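PDB 1QWR: putative mannose-6-phosphate isomerase YvyI, which probably interconverts D-mannose 6-phosphate and D-fructose 6-phosphate as a zinc-dependent isomerase of the type 1 phosphomannose isomerase family. Local coordinates for residues D95-V100 and T194-D199; I132-T137 and Y169-T174. All blocks are in the same frame, centred on the assembly; numbering follows the deposited sequence.

Contact 1 of 2, residues D95-V100 and T194-D199; sequences DTSIKV and TYRVYD. With SO4 (sulfate ion), chain C.
Three first torsions gather polar ends around one sulfate: OG of Ser-97 and CG of Lys-99 lie between their backbone N and carbonyl carbon (chi1 70° and 51°), while CG of Arg-196 stands anti to its carbonyl carbon and its chain runs extended to NE. The Lys-99 chain bends at its last torsion, so NZ reaches sulfate O4 (2.9 Å), Thr-96 OG1 (2.8 Å) and, on an in-plane lone pair, Ser-97 O. Ser-97 N and OG donate to sulfate O1, and Arg-196 NE reaches O3 at 3.2 Å while NH1 bonds to the backbone O of Glu-211. An alanine in place of Lys-99, lacking the amine that Thr-96 OG1 and Ser-97 O share, would probably loosen this anion site. The sulfate probably comes from the crystallisation liquor; Arg-196 is probably an active-site residue, as in related enzymes. In the backbone, a classic beta bulge sets Val-197 and Tyr-198 against Ile-98, whose CG2 meets Val-197 CG2 tightly at 3.5 Å. Val-197 N bonds to Ile-98 O (2.9 Å, 172°), and Val-100 pairs with Tyr-195 through two backbone bonds. This two-stranded antiparallel ribbon lies against helices 153-156 and 214-220, with Lys-99 touching His-176 of strand 176-178.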
loop_
_atom_site.group_PDB
_atom_site.type_symbol
_atom_site.label_atom_id
_atom_site.label_comp_id
_atom_site.label_asym_id
_atom_site.label_seq_id
_atom_site.Cartn_x
_atom_site.Cartn_y
_atom_site.Cartn_z
ATOM N N ASP A 95 -10.234 11.369 9.083
ATOM C CA ASP A 95 -9.573 11.875 7.870
ATOM C C ASP A 95 -8.049 11.908 7.969
ATOM O O ASP A 95 -7.494 12.223 9.029
ATOM C CB ASP A 95 -10.027 13.312 7.561
ATOM C CG ASP A 95 -11.493 13.416 7.185
ATOM O OD1 ASP A 95 -12.020 12.533 6.486
ATOM O OD2 ASP A 95 -12.115 14.429 7.567
ATOM N N THR A 96 -7.348 11.592 6.876
ATOM C CA THR A 96 -5.896 11.691 6.957
ATOM C C THR A 96 -5.556 13.087 6.454
ATOM O O THR A 96 -6.421 13.789 5.921
ATOM C CB THR A 96 -5.133 10.659 6.078
ATOM O OG1 THR A 96 -5.352 10.956 4.696
ATOM C CG2 THR A 96 -5.600 9.241 6.380
ATOM N N SER A 97 -4.298 13.479 6.599
ATOM C CA SER A 97 -3.874 14.814 6.160
ATOM C C SER A 97 -3.946 14.989 4.645
ATOM O O SER A 97 -3.938 14.012 3.898
ATOM C CB SER A 97 -2.443 15.083 6.637
ATOM O OG SER A 97 -1.500 14.277 5.935
ATOM N N ILE A 98 -4.042 16.237 4.190
ATOM C CA ILE A 98 -4.071 16.506 2.746
ATOM C C ILE A 98 -2.581 16.564 2.433
ATOM O O ILE A 98 -1.821 17.275 3.115
ATOM C CB ILE A 98 -4.775 17.844 2.434
ATOM C CG1 ILE A 98 -6.253 17.742 2.828
ATOM C CG2 ILE A 98 -4.669 18.157 0.962
ATOM C CD1 ILE A 98 -7.068 18.974 2.536
ATOM N N LYS A 99 -2.156 15.811 1.423
ATOM C CA LYS A 99 -0.732 15.720 1.149
ATOM C C LYS A 99 -0.363 15.418 -0.291
ATOM O O LYS A 99 -1.227 15.167 -1.130
ATOM C CB LYS A 99 -0.166 14.607 2.049
ATOM C CG LYS A 99 -0.952 13.285 1.942
ATOM C CD LYS A 99 -0.596 12.340 3.089
ATOM C CE LYS A 99 -1.536 11.144 3.148
ATOM N NZ LYS A 99 -2.661 11.343 4.102
ATOM N N VAL A 100 0.946 15.438 -0.546
ATOM C CA VAL A 100 1.508 15.108 -1.850
ATOM C C VAL A 100 2.818 14.347 -1.604
ATOM O O VAL A 100 3.552 14.650 -0.651
ATOM C CB VAL A 100 1.815 16.378 -2.692
ATOM C CG1 VAL A 100 2.660 17.338 -1.894
ATOM C CG2 VAL A 100 2.556 15.997 -3.971
ATOM N N THR A 194 6.566 12.234 2.611
ATOM C CA THR A 194 5.246 12.853 2.604
ATOM C C THR A 194 5.282 14.333 2.951
ATOM O O THR A 194 5.871 14.713 3.951
ATOM C CB THR A 194 4.333 12.167 3.629
ATOM O OG1 THR A 194 4.188 10.789 3.273
ATOM C CG2 THR A 194 2.959 12.843 3.670
ATOM N N TYR A 195 4.635 15.150 2.127
ATOM C CA TYR A 195 4.572 16.591 2.362
ATOM C C TYR A 195 3.113 16.948 2.638
ATOM O O TYR A 195 2.269 16.876 1.741
ATOM C CB TYR A 195 5.095 17.367 1.138
ATOM C CG TYR A 195 6.524 17.007 0.741
ATOM C CD1 TYR A 195 7.501 16.756 1.713
ATOM C CD2 TYR A 195 6.900 16.936 -0.603
ATOM C CE1 TYR A 195 8.814 16.441 1.346
ATOM C CE2 TYR A 195 8.202 16.626 -0.977
ATOM C CZ TYR A 195 9.154 16.378 -0.002
ATOM O OH TYR A 195 10.440 16.067 -0.370
ATOM N N ARG A 196 2.813 17.317 3.883
ATOM C CA ARG A 196 1.445 17.666 4.260
ATOM C C ARG A 196 1.169 19.141 4.045
ATOM O O ARG A 196 2.037 19.972 4.313
ATOM C CB ARG A 196 1.199 17.399 5.739
ATOM C CG ARG A 196 1.531 16.020 6.188
ATOM C CD ARG A 196 0.920 15.757 7.557
ATOM N NE ARG A 196 1.322 14.447 8.043
ATOM C CZ ARG A 196 2.392 14.232 8.790
ATOM N NH1 ARG A 196 3.169 15.242 9.146
ATOM N NH2 ARG A 196 2.688 13.001 9.171
ATOM N N VAL A 197 -0.030 19.465 3.577
ATOM C CA VAL A 197 -0.379 20.865 3.400
ATOM C C VAL A 197 -1.440 21.251 4.427
ATOM O O VAL A 197 -1.571 22.419 4.777
ATOM C CB VAL A 197 -0.902 21.177 1.970
ATOM C CG1 VAL A 197 0.124 20.709 0.929
ATOM C CG2 VAL A 197 -2.243 20.526 1.719
ATOM N N TYR A 198 -2.179 20.264 4.928
ATOM C CA TYR A 198 -3.240 20.529 5.902
ATOM C C TYR A 198 -3.582 19.290 6.715
ATOM O O TYR A 198 -3.719 18.197 6.156
ATOM C CB TYR A 198 -4.499 21.010 5.181
ATOM C CG TYR A 198 -5.602 21.457 6.113
ATOM C CD1 TYR A 198 -5.339 22.348 7.149
ATOM C CD2 TYR A 198 -6.916 21.014 5.937
ATOM C CE1 TYR A 198 -6.361 22.797 7.997
ATOM C CE2 TYR A 198 -7.944 21.460 6.777
ATOM C CZ TYR A 198 -7.654 22.348 7.805
ATOM O OH TYR A 198 -8.654 22.773 8.654
ATOM N N ASP A 199 -3.727 19.462 8.028
ATOM C CA ASP A 199 -4.040 18.341 8.919
ATOM C C ASP A 199 -5.175 18.667 9.891
ATOM O O ASP A 199 -5.201 18.170 11.022
ATOM C CB ASP A 199 -2.798 17.919 9.704
ATOM C CG ASP A 199 -2.961 16.559 10.364
ATOM O OD1 ASP A 199 -3.609 15.684 9.759
ATOM O OD2 ASP A 199 -2.427 16.347 11.475
HETATM S S SO4 C . -0.813 11.002 7.144
HETATM O O1 SO4 C . -1.948 11.957 7.220
HETATM O O2 SO4 C . -0.632 10.332 8.435
HETATM O O3 SO4 C . 0.418 11.707 6.755
HETATM O O4 SO4 C . -1.127 9.987 6.119
#

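Contact 2 of 2, residues I132-T137 and Y169-T174; sequences IIYGHT and YVPSGT
Tyr-134 lays one ring face over the methyl of Thr-174: CG2 sits 4.2 Å from the ring centroid and 9° off the normal, a CH-pi contact almost exactly over the middle of the ring. CG of Tyr-134 is anti to its backbone N (chi1 -172°), a torsion that sends the ring across to the 169-174 segment and brings the hydroxyl to the strand end of that segment. There OH donates to Tyr-169 O at 2.7 Å, nearly along the C=O axis (165°), and the acceptor lies in the plane of the ring at its edge. With one face on the methyl and the hydroxyl held at the edge, both the position and the rotation of the ring are restricted. Val-170 CG2 approaches the same edge, 4.1 Å from CE1, and Pro-171 CD packs beside OH at 3.7 Å. The receiving segment leaves strand 167-170 and folds into a type II beta turn from Pro-171 to Thr-174, with Gly-173 at a positive phi. Thr-174 closes the turn twice, since both its N and its OG1 donate to Pro-171 O; the OG1 bond is the shorter at 2.7 Å and comes from above the carbonyl plane. The hydroxyl is thus turned back into the turn while the methyl faces the tyrosine. Beyond the turn, Thr-174 O accepts a hydrogen bond from ND1 of the zinc ligand His-176, and the side chain of Val-170 touches both His-176 and Glu-119, another ligand of the metal.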
loop_
_atom_site.group_PDB
_atom_site.type_symbol
_atom_site.label_atom_id
_atom_site.label_comp_id
_atom_site.label_asym_id
_atom_site.label_seq_id
_atom_site.Cartn_x
_atom_site.Cartn_y
_atom_site.Cartn_z
ATOM N N ILE A 132 -12.739 10.222 -1.005
ATOM C CA ILE A 132 -11.301 10.436 -0.989
ATOM C C ILE A 132 -11.098 11.805 -1.650
ATOM O O ILE A 132 -11.959 12.276 -2.404
ATOM C CB ILE A 132 -10.514 9.372 -1.795
ATOM C CG1 ILE A 132 -10.910 9.413 -3.264
ATOM C CG2 ILE A 132 -10.733 7.999 -1.168
ATOM C CD1 ILE A 132 -10.009 8.557 -4.180
ATOM N N ILE A 133 -9.978 12.440 -1.335
ATOM C CA ILE A 133 -9.609 13.710 -1.945
ATOM C C ILE A 133 -8.566 13.280 -2.964
ATOM O O ILE A 133 -7.595 12.597 -2.614
ATOM C CB ILE A 133 -8.984 14.661 -0.916
ATOM C CG1 ILE A 133 -10.052 15.091 0.086
ATOM C CG2 ILE A 133 -8.390 15.877 -1.617
ATOM C CD1 ILE A 133 -9.498 15.777 1.320
ATOM N N TYR A 134 -8.777 13.657 -4.220
ATOM C CA TYR A 134 -7.874 13.276 -5.304
ATOM C C TYR A 134 -7.818 14.374 -6.367
ATOM O O TYR A 134 -8.762 14.527 -7.155
ATOM C CB TYR A 134 -8.380 11.981 -5.959
ATOM C CG TYR A 134 -7.450 11.364 -6.983
ATOM C CD1 TYR A 134 -6.631 10.281 -6.648
ATOM C CD2 TYR A 134 -7.416 11.827 -8.299
ATOM C CE1 TYR A 134 -5.811 9.680 -7.601
ATOM C CE2 TYR A 134 -6.602 11.230 -9.263
ATOM C CZ TYR A 134 -5.804 10.156 -8.906
ATOM O OH TYR A 134 -5.018 9.554 -9.849
ATOM N N GLY A 135 -6.711 15.109 -6.397
ATOM C CA GLY A 135 -6.552 16.170 -7.374
ATOM C C GLY A 135 -7.045 17.509 -6.860
ATOM O O GLY A 135 -7.560 17.601 -5.740
ATOM N N HIS A 136 -6.912 18.541 -7.694
ATOM C CA HIS A 136 -7.317 19.889 -7.308
ATOM C C HIS A 136 -7.676 20.722 -8.534
ATOM O O HIS A 136 -7.497 20.287 -9.668
ATOM C CB HIS A 136 -6.184 20.573 -6.558
ATOM C CG HIS A 136 -4.982 20.816 -7.410
ATOM N ND1 HIS A 136 -3.983 19.879 -7.577
ATOM C CD2 HIS A 136 -4.666 21.855 -8.217
ATOM C CE1 HIS A 136 -3.105 20.331 -8.456
ATOM N NE2 HIS A 136 -3.498 21.527 -8.860
ATOM N N THR A 137 -8.153 21.938 -8.300
ATOM C CA THR A 137 -8.576 22.800 -9.404
ATOM C C THR A 137 -7.619 23.927 -9.787
ATOM O O THR A 137 -7.885 24.659 -10.750
ATOM C CB THR A 137 -9.922 23.469 -9.076
ATOM O OG1 THR A 137 -9.783 24.217 -7.864
ATOM C CG2 THR A 137 -11.013 22.423 -8.908
ATOM N N TYR A 169 -5.226 4.721 -8.596
ATOM C CA TYR A 169 -3.789 4.839 -8.803
ATOM C C TYR A 169 -3.445 6.284 -8.447
ATOM O O TYR A 169 -4.139 7.214 -8.882
ATOM C CB TYR A 169 -3.464 4.538 -10.261
ATOM C CG TYR A 169 -1.995 4.514 -10.558
ATOM C CD1 TYR A 169 -1.203 3.458 -10.132
ATOM C CD2 TYR A 169 -1.400 5.527 -11.302
ATOM C CE1 TYR A 169 0.155 3.398 -10.450
ATOM C CE2 TYR A 169 -0.047 5.480 -11.623
ATOM C CZ TYR A 169 0.721 4.405 -11.197
ATOM O OH TYR A 169 2.032 4.314 -11.576
ATOM N N VAL A 170 -2.392 6.473 -7.653
ATOM C CA VAL A 170 -2.000 7.808 -7.180
ATOM C C VAL A 170 -0.563 8.141 -7.544
ATOM O O VAL A 170 0.361 7.920 -6.764
ATOM C CB VAL A 170 -2.151 7.910 -5.647
ATOM C CG1 VAL A 170 -2.041 9.384 -5.204
ATOM C CG2 VAL A 170 -3.478 7.310 -5.206
ATOM N N PRO A 171 -0.353 8.689 -8.750
ATOM C CA PRO A 171 0.994 9.045 -9.200
ATOM C C PRO A 171 1.615 10.031 -8.223
ATOM O O PRO A 171 0.904 10.845 -7.635
ATOM C CB PRO A 171 0.745 9.704 -10.554
ATOM C CG PRO A 171 -0.536 9.073 -11.027
ATOM C CD PRO A 171 -1.362 8.990 -9.780
ATOM N N SER A 172 2.928 9.965 -8.034
ATOM C CA SER A 172 3.576 10.929 -7.154
ATOM C C SER A 172 3.260 12.293 -7.793
ATOM O O SER A 172 3.098 12.393 -9.029
ATOM C CB SER A 172 5.080 10.694 -7.123
ATOM O OG SER A 172 5.621 10.744 -8.432
ATOM N N GLY A 173 3.154 13.321 -6.956
ATOM C CA GLY A 173 2.821 14.658 -7.434
ATOM C C GLY A 173 1.325 14.931 -7.297
ATOM O O GLY A 173 0.860 16.054 -7.523
ATOM N N THR A 174 0.555 13.903 -6.940
ATOM C CA THR A 174 -0.898 14.054 -6.809
ATOM C C THR A 174 -1.286 14.530 -5.424
ATOM O O THR A 174 -0.901 13.922 -4.432
ATOM C CB THR A 174 -1.632 12.706 -7.063
ATOM O OG1 THR A 174 -1.267 12.204 -8.353
ATOM C CG2 THR A 174 -3.145 12.878 -6.993
#

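Overall arrangement
Both contacts are largely buried and lie beside the zinc site on the same side of the chain's centre, about 11 Å apart between centres, and both segments of contact 2 fall, in sequence, between those of contact 1. Contact 1 is made by strand pairing, with a polar, anion-binding group of side chains on one face and apolar packing on the other. Contact 2 has no backbone-to-backbone hydrogen bonds between its segments; one aromatic side chain bridges a strand and a turn, over a smaller buried area. They hold different strands, yet both adjoin His-176. They also touch directly, as Val-100 CG2 packs on Gly-173 C and Ile-98 on Ile-133.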